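Local coordinates for protein osa (Shigella flexneri, PDB 4O7K) that acts as a plasmid fertility inhibition factor of the ParB/Srx superfamily and suppresses the oncogenicity of Agrobacterium tumefaciens, at residues Arg8-Leu13 against Cys91-Asp96; Arg16-Glu21 against Ala75-Trp80. The protein carries 1 engineered substitution. All blocks are in the same frame, centred on the assembly; numbering follows the deposited sequence. Where two conformers were deposited one is given.

Contact 1: Arg8-Leu13 against Cys91-Asp96; sequences RCRAWL and CPLKQD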
loop_
_atom_site.group_PDB
_atom_site.type_symbol
_atom_site.label_atom_id
_atom_site.label_comp_id
_atom_site.label_asym_id
_atom_site.label_seq_id
_atom_site.Cartn_x
_atom_site.Cartn_y
_atom_site.Cartn_z
ATOM N N ARG A 8 -19.109 10.917 6.693
ATOM C CA ARG A 8 -18.830 10.029 7.822
ATOM C C ARG A 8 -19.599 8.716 7.734
ATOM O O ARG A 8 -19.066 7.655 8.051
ATOM C CB ARG A 8 -19.154 10.717 9.152
ATOM C CG ARG A 8 -18.224 11.865 9.483
ATOM C CD ARG A 8 -18.016 11.971 10.975
ATOM N NE ARG A 8 -18.338 13.301 11.469
ATOM C CZ ARG A 8 -17.986 13.753 12.665
ATOM N NH1 ARG A 8 -18.322 14.981 13.037
ATOM N NH2 ARG A 8 -17.295 12.975 13.487
ATOM N N CYS A 9 -20.861 8.790 7.334
ATOM C CA CYS A 9 -21.676 7.582 7.258
ATOM C C CYS A 9 -21.145 6.655 6.171
ATOM O O CYS A 9 -21.100 5.435 6.344
ATOM C CB CYS A 9 -23.138 7.933 6.996
ATOM S SG CYS A 9 -24.009 8.669 8.405
ATOM N N ARG A 10 -20.727 7.248 5.058
ATOM C CA ARG A 10 -20.200 6.489 3.928
ATOM C C ARG A 10 -18.931 5.745 4.328
ATOM O O ARG A 10 -18.769 4.554 4.033
ATOM C CB ARG A 10 -19.915 7.417 2.746
ATOM C CG ARG A 10 -19.946 6.727 1.401
ATOM C CD ARG A 10 -20.053 7.742 0.268
ATOM N NE ARG A 10 -20.648 7.165 -0.935
ATOM C CZ ARG A 10 -20.195 7.372 -2.169
ATOM N NH1 ARG A 10 -19.139 8.152 -2.370
ATOM N NH2 ARG A 10 -20.795 6.797 -3.205
ATOM N N ALA A 11 -18.036 6.459 5.004
ATOM C CA ALA A 11 -16.778 5.883 5.471
ATOM C C ALA A 11 -17.028 4.734 6.447
ATOM O O ALA A 11 -16.393 3.673 6.365
ATOM C CB ALA A 11 -15.913 6.961 6.124
ATOM N N TRP A 12 -17.959 4.961 7.364
ATOM C CA TRP A 12 -18.344 3.971 8.352
ATOM C C TRP A 12 -18.788 2.671 7.678
ATOM O O TRP A 12 -18.349 1.579 8.051
ATOM C CB TRP A 12 -19.469 4.526 9.233
ATOM C CG TRP A 12 -19.826 3.628 10.372
ATOM C CD1 TRP A 12 -19.339 3.690 11.643
ATOM C CD2 TRP A 12 -20.750 2.536 10.347
ATOM N NE1 TRP A 12 -19.901 2.704 12.411
ATOM C CE2 TRP A 12 -20.763 1.974 11.634
ATOM C CE3 TRP A 12 -21.556 1.963 9.352
ATOM C CZ2 TRP A 12 -21.561 0.882 11.962
ATOM C CZ3 TRP A 12 -22.343 0.883 9.678
ATOM C CH2 TRP A 12 -22.345 0.353 10.973
ATOM N N LEU A 13 -19.657 2.797 6.681
ATOM C CA LEU A 13 -20.211 1.640 6.001
ATOM C C LEU A 13 -19.125 0.885 5.231
ATOM O O LEU A 13 -19.099 -0.344 5.227
ATOM C CB LEU A 13 -21.337 2.069 5.066
ATOM C CG LEU A 13 -22.659 2.417 5.751
ATOM C CD1 LEU A 13 -23.541 3.185 4.788
ATOM C CD2 LEU A 13 -23.363 1.175 6.269
ATOM N N CYS A 91 -8.786 9.305 2.916
ATOM C CA CYS A 91 -8.857 8.316 1.843
ATOM C C CYS A 91 -10.208 8.348 1.141
ATOM O O CYS A 91 -11.247 8.175 1.785
ATOM C CB CYS A 91 -8.601 6.931 2.404
ATOM S SG CYS A 91 -8.554 5.666 1.145
ATOM N N PRO A 92 -10.207 8.591 -0.181
ATOM C CA PRO A 92 -11.451 8.473 -0.952
ATOM C C PRO A 92 -11.957 7.031 -0.953
ATOM O O PRO A 92 -11.158 6.118 -0.730
ATOM C CB PRO A 92 -11.041 8.899 -2.373
ATOM C CG PRO A 92 -9.705 9.567 -2.229
ATOM C CD PRO A 92 -9.056 8.936 -1.035
ATOM N N LEU A 93 -13.250 6.814 -1.188
ATOM C CA LEU A 93 -13.715 5.467 -1.487
ATOM C C LEU A 93 -13.016 4.989 -2.753
ATOM O O LEU A 93 -12.678 5.795 -3.620
ATOM C CB LEU A 93 -15.230 5.411 -1.680
ATOM C CG LEU A 93 -16.165 5.666 -0.495
ATOM C CD1 LEU A 93 -17.595 5.415 -0.937
ATOM C CD2 LEU A 93 -15.811 4.794 0.700
ATOM N N LYS A 94 -12.806 3.683 -2.847
ATOM C CA LYS A 94 -12.198 3.072 -4.027
ATOM C C LYS A 94 -12.831 3.583 -5.319
ATOM O O LYS A 94 -12.129 4.018 -6.226
ATOM C CB LYS A 94 -12.325 1.552 -3.949
ATOM C CG LYS A 94 -11.005 0.834 -3.909
ATOM C CD LYS A 94 -11.117 -0.510 -3.185
ATOM C CE LYS A 94 -11.829 -1.554 -4.016
ATOM N NZ LYS A 94 -11.770 -2.893 -3.345
ATOM N N GLN A 95 -14.160 3.581 -5.375
ATOM C CA GLN A 95 -14.879 4.024 -6.570
ATOM C C GLN A 95 -14.538 5.445 -6.988
ATOM O O GLN A 95 -14.714 5.802 -8.148
ATOM C CB GLN A 95 -16.393 3.904 -6.365
ATOM C CG GLN A 95 -16.924 4.583 -5.117
ATOM C CD GLN A 95 -18.401 4.290 -4.875
ATOM O OE1 GLN A 95 -19.279 5.055 -5.287
ATOM N NE2 GLN A 95 -18.679 3.171 -4.209
ATOM N N ASP A 96 -14.046 6.253 -6.051
ATOM C CA ASP A 96 -13.769 7.650 -6.339
ATOM C C ASP A 96 -12.285 7.927 -6.502
ATOM O O ASP A 96 -11.889 9.032 -6.878
ATOM C CB ASP A 96 -14.338 8.543 -5.235
ATOM C CG ASP A 96 -15.844 8.469 -5.154
ATOM O OD1 ASP A 96 -16.490 8.402 -6.219
ATOM O OD2 ASP A 96 -16.380 8.470 -4.028
#
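Arg10 reaches from the N-terminal helix 4-24 to Leu93, Gln95 and Asp96, a surface contact in which one long basic side chain joins that helix to the loop between helices 73-81 and 103-112, part of the plasmid fertility inhibition factor region (ParB/Srx clan). The receiving segment turns into a 3-10 helix at Lys94, where Asp96 N donates to Leu93 O over 2.8 Å. Leu93, just before the turn, and Gln95 and Asp96 within it all start out toward the helix. With CG anti to the backbone N (chi1 -155°) and the chain extended as far as NE, Arg10 carries its guanidinium clear of its own helix and across Leu93. The CD1 methyl of Leu93 lies against the arginine, 3.6 Å from Arg10 CG and 3.5 Å from Arg10 CZ, so that it touches both the aliphatic stem and one guanidinium face, off centre on the latter. Leu93 also packs on Tyr77 of helix 73-81. Gln95 comes from the opposite direction, its amide plane steeply inclined to the guanidinium, and brings OE1 to 3.1 Å from Arg10 NH2. Charge is matched at the guanidinium edge, where the Asp96 carboxylate is turned 34° from its plane. There Arg10 NH1 forms a salt bridge with Asp96 OD2 at 3.2 Å, but its hydrogen bond is bent and weak, with an N-H...O angle of 127°.

Contact 2: Arg16-Glu21 against Ala75-Trp80; sequences RRLDKE and AFYRAW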
loop_
_atom_site.group_PDB
_atom_site.type_symbol
_atom_site.label_atom_id
_atom_site.label_comp_id
_atom_site.label_asym_id
_atom_site.label_seq_id
_atom_site.Cartn_x
_atom_site.Cartn_y
_atom_site.Cartn_z
ATOM N N ARG A 16 -17.068 -1.056 7.621
ATOM C CA ARG A 16 -17.802 -2.257 8.018
ATOM C C ARG A 16 -17.767 -3.325 6.904
ATOM O O ARG A 16 -17.698 -4.523 7.193
ATOM C CB ARG A 16 -19.243 -1.895 8.395
ATOM C CG ARG A 16 -20.085 -3.054 8.907
ATOM C CD ARG A 16 -21.539 -2.867 8.505
ATOM N NE ARG A 16 -22.418 -3.898 9.057
ATOM C CZ ARG A 16 -23.219 -4.669 8.325
ATOM N NH1 ARG A 16 -23.235 -4.550 7.001
ATOM N NH2 ARG A 16 -23.986 -5.579 8.915
ATOM N N ARG A 17 -17.810 -2.884 5.645
ATOM C CA ARG A 17 -17.718 -3.787 4.490
ATOM C C ARG A 17 -16.373 -4.497 4.492
ATOM O O ARG A 17 -16.289 -5.716 4.298
ATOM C CB ARG A 17 -17.899 -3.016 3.175
ATOM C CG ARG A 17 -17.975 -3.889 1.922
ATOM C CD ARG A 17 -17.809 -3.077 0.623
ATOM N NE ARG A 17 -16.438 -3.121 0.100
ATOM C CZ ARG A 17 -16.040 -2.538 -1.030
ATOM N NH1 ARG A 17 -16.906 -1.859 -1.773
ATOM N NH2 ARG A 17 -14.776 -2.636 -1.421
ATOM N N LEU A 18 -15.321 -3.718 4.715
ATOM C CA LEU A 18 -13.967 -4.250 4.778
ATOM C C LEU A 18 -13.814 -5.239 5.936
ATOM O O LEU A 18 -13.129 -6.250 5.803
ATOM C CB LEU A 18 -12.963 -3.104 4.910
ATOM C CG LEU A 18 -12.858 -2.262 3.633
ATOM C CD1 LEU A 18 -12.117 -0.952 3.889
ATOM C CD2 LEU A 18 -12.189 -3.053 2.514
ATOM N N ASP A 19 -14.465 -4.946 7.061
ATOM C CA ASP A 19 -14.391 -5.797 8.243
ATOM C C ASP A 19 -14.856 -7.192 7.883
ATOM O O ASP A 19 -14.209 -8.188 8.224
ATOM C CB ASP A 19 -15.245 -5.243 9.386
ATOM C CG ASP A 19 -14.594 -4.067 10.104
ATOM O OD1 ASP A 19 -13.370 -3.851 9.946
ATOM O OD2 ASP A 19 -15.317 -3.358 10.844
ATOM N N LYS A 20 -15.973 -7.250 7.164
ATOM C CA LYS A 20 -16.549 -8.520 6.737
ATOM C C LYS A 20 -15.733 -9.219 5.644
ATOM O O LYS A 20 -15.545 -10.429 5.703
ATOM C CB LYS A 20 -17.983 -8.304 6.263
ATOM C CG LYS A 20 -18.858 -7.721 7.351
ATOM C CD LYS A 20 -20.317 -7.712 6.969
ATOM C CE LYS A 20 -21.152 -7.251 8.148
ATOM N NZ LYS A 20 -20.968 -8.153 9.329
ATOM N N GLU A 21 -15.258 -8.469 4.651
ATOM C CA GLU A 21 -14.439 -9.056 3.592
ATOM C C GLU A 21 -13.189 -9.667 4.200
ATOM O O GLU A 21 -12.765 -10.757 3.816
ATOM C CB GLU A 21 -14.058 -8.023 2.531
ATOM C CG GLU A 21 -15.225 -7.543 1.688
ATOM C CD GLU A 21 -14.852 -6.399 0.766
ATOM O OE1 GLU A 21 -13.685 -5.959 0.803
ATOM O OE2 GLU A 21 -15.728 -5.940 0.000
ATOM N N ALA A 75 -6.734 -4.476 4.315
ATOM C CA ALA A 75 -6.437 -4.022 5.675
ATOM C C ALA A 75 -5.809 -2.632 5.651
ATOM O O ALA A 75 -6.082 -1.795 6.521
ATOM C CB ALA A 75 -5.527 -4.998 6.374
ATOM N N PHE A 76 -4.951 -2.406 4.664
ATOM C CA PHE A 76 -4.274 -1.124 4.497
ATOM C C PHE A 76 -5.304 -0.040 4.204
ATOM O O PHE A 76 -5.272 1.039 4.802
ATOM C CB PHE A 76 -3.238 -1.229 3.372
ATOM C CG PHE A 76 -2.470 0.034 3.120
ATOM C CD1 PHE A 76 -1.284 0.287 3.796
ATOM C CD2 PHE A 76 -2.912 0.954 2.182
ATOM C CE1 PHE A 76 -0.559 1.437 3.541
ATOM C CE2 PHE A 76 -2.188 2.102 1.921
ATOM C CZ PHE A 76 -1.014 2.346 2.609
ATOM N N TYR A 77 -6.212 -0.361 3.279
ATOM C CA TYR A 77 -7.328 0.498 2.909
ATOM C C TYR A 77 -8.138 0.874 4.148
ATOM O O TYR A 77 -8.416 2.049 4.374
ATOM C CB TYR A 77 -8.197 -0.223 1.873
ATOM C CG TYR A 77 -9.402 0.523 1.325
ATOM C CD1 TYR A 77 -9.485 1.917 1.351
ATOM C CD2 TYR A 77 -10.454 -0.188 0.758
ATOM C CE1 TYR A 77 -10.599 2.570 0.828
ATOM C CE2 TYR A 77 -11.554 0.445 0.245
ATOM C CZ TYR A 77 -11.631 1.817 0.279
ATOM O OH TYR A 77 -12.745 2.416 -0.245
ATOM N N ARG A 78 -8.507 -0.127 4.944
ATOM C CA ARG A 78 -9.273 0.103 6.173
ATOM C C ARG A 78 -8.550 1.013 7.161
ATOM O O ARG A 78 -9.153 1.918 7.747
ATOM C CB ARG A 78 -9.598 -1.225 6.854
ATOM C CG ARG A 78 -10.315 -1.072 8.182
ATOM C CD ARG A 78 -10.630 -2.418 8.813
ATOM N NE ARG A 78 -11.362 -2.257 10.070
ATOM C CZ ARG A 78 -10.784 -2.078 11.254
ATOM N NH1 ARG A 78 -9.463 -2.040 11.356
ATOM N NH2 ARG A 78 -11.527 -1.937 12.341
ATOM N N ALA A 79 -7.260 0.768 7.358
ATOM C CA ALA A 79 -6.468 1.575 8.284
ATOM C C ALA A 79 -6.352 3.019 7.793
ATOM O O ALA A 79 -6.337 3.973 8.587
ATOM C CB ALA A 79 -5.089 0.959 8.471
ATOM N N TRP A 80 -6.292 3.180 6.476
ATOM C CA TRP A 80 -6.227 4.507 5.862
ATOM C C TRP A 80 -7.547 5.253 6.069
ATOM O O TRP A 80 -7.555 6.431 6.414
ATOM C CB TRP A 80 -5.892 4.382 4.370
ATOM C CG TRP A 80 -5.593 5.666 3.664
ATOM C CD1 TRP A 80 -5.609 6.940 4.195
ATOM C CD2 TRP A 80 -5.261 5.811 2.281
ATOM N NE1 TRP A 80 -5.289 7.859 3.217
ATOM C CE2 TRP A 80 -5.077 7.194 2.031
ATOM C CE3 TRP A 80 -5.095 4.904 1.215
ATOM C CZ2 TRP A 80 -4.729 7.689 0.777
ATOM C CZ3 TRP A 80 -4.747 5.395 -0.029
ATOM C CH2 TRP A 80 -4.566 6.779 -0.240
HETATM O O HOH W 1 -14.064 -1.421 12.359
#
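Asp19 and Arg78 form a salt bridge between two roughly antiparallel helices, Asp19 OD1 lying 2.6 Å from Arg78 NE. The hydrogen bond within it is weak, its N-H...O angle only 124°, and the details are somewhat uncertain because Arg78 was modelled in two conformers. In the conformer described here the arginine is extended from CG to NE, and its chain meets the aspartate at about a right angle, with OD1 approaching the guanidinium obliquely. A water completes the pairing by a second route: it donates to Asp19 OD2 at 2.8 Å and accepts from Arg78 NH2 at 2.6 Å, sitting in the guanidinium plane at its edge. Both carboxylate oxygens are thus linked to the arginine, one directly and the other through solvent. Within helix 4-24, Arg17 NE pairs with Glu21 OE2 one turn further on, at 2.9 Å, again for one of two deposited arginine conformers.

Inward from these charges, Leu18 packs between the helices. Its CD1 methyl lies over one face of the Tyr77 ring, a CH-pi contact 4.1 Å from the centroid, and is nearest to the ring at Tyr77 CD2, while also resting against the backbone of Arg78 at CA. Tyr77 CG stands anti to the backbone N (chi1 -178°), which puts the ring where Leu18 can cover its face and its hydroxyl can hydrogen-bond to Glu14 OE2. The segment axes pass 9.9 Å apart at 153°. Leu18 also touches Leu74 and Leu81 of helix 73-81, whose other side faces the interior: Trp80 packs on helix 140-148, and Ala79 makes backbone hydrogen bonds with Val134 of strand 131-136.

Helix 4-24 serves both contacts, whose centres lie 11 Å apart on the same side of the chain's centre; contact 1 is at the surface and contact 2 partly buried. Tyr77 connects them, its OH lying 2.9 Å from Lys94 N, a probable hydrogen bond, and 3.4 Å from Leu93 CA. Cys91 SG also packs 3.5 Å from Trp80 CD2, joining the loop to helix 73-81 a second time. Lys94 NZ comes near the like-charged Arg17 NH2, though it also has a salt bridge to Glu150. A bound isopropyl alcohol, probably from the crystallisation liquor, lies about 3 Å from the Arg78 side chain in contact 2.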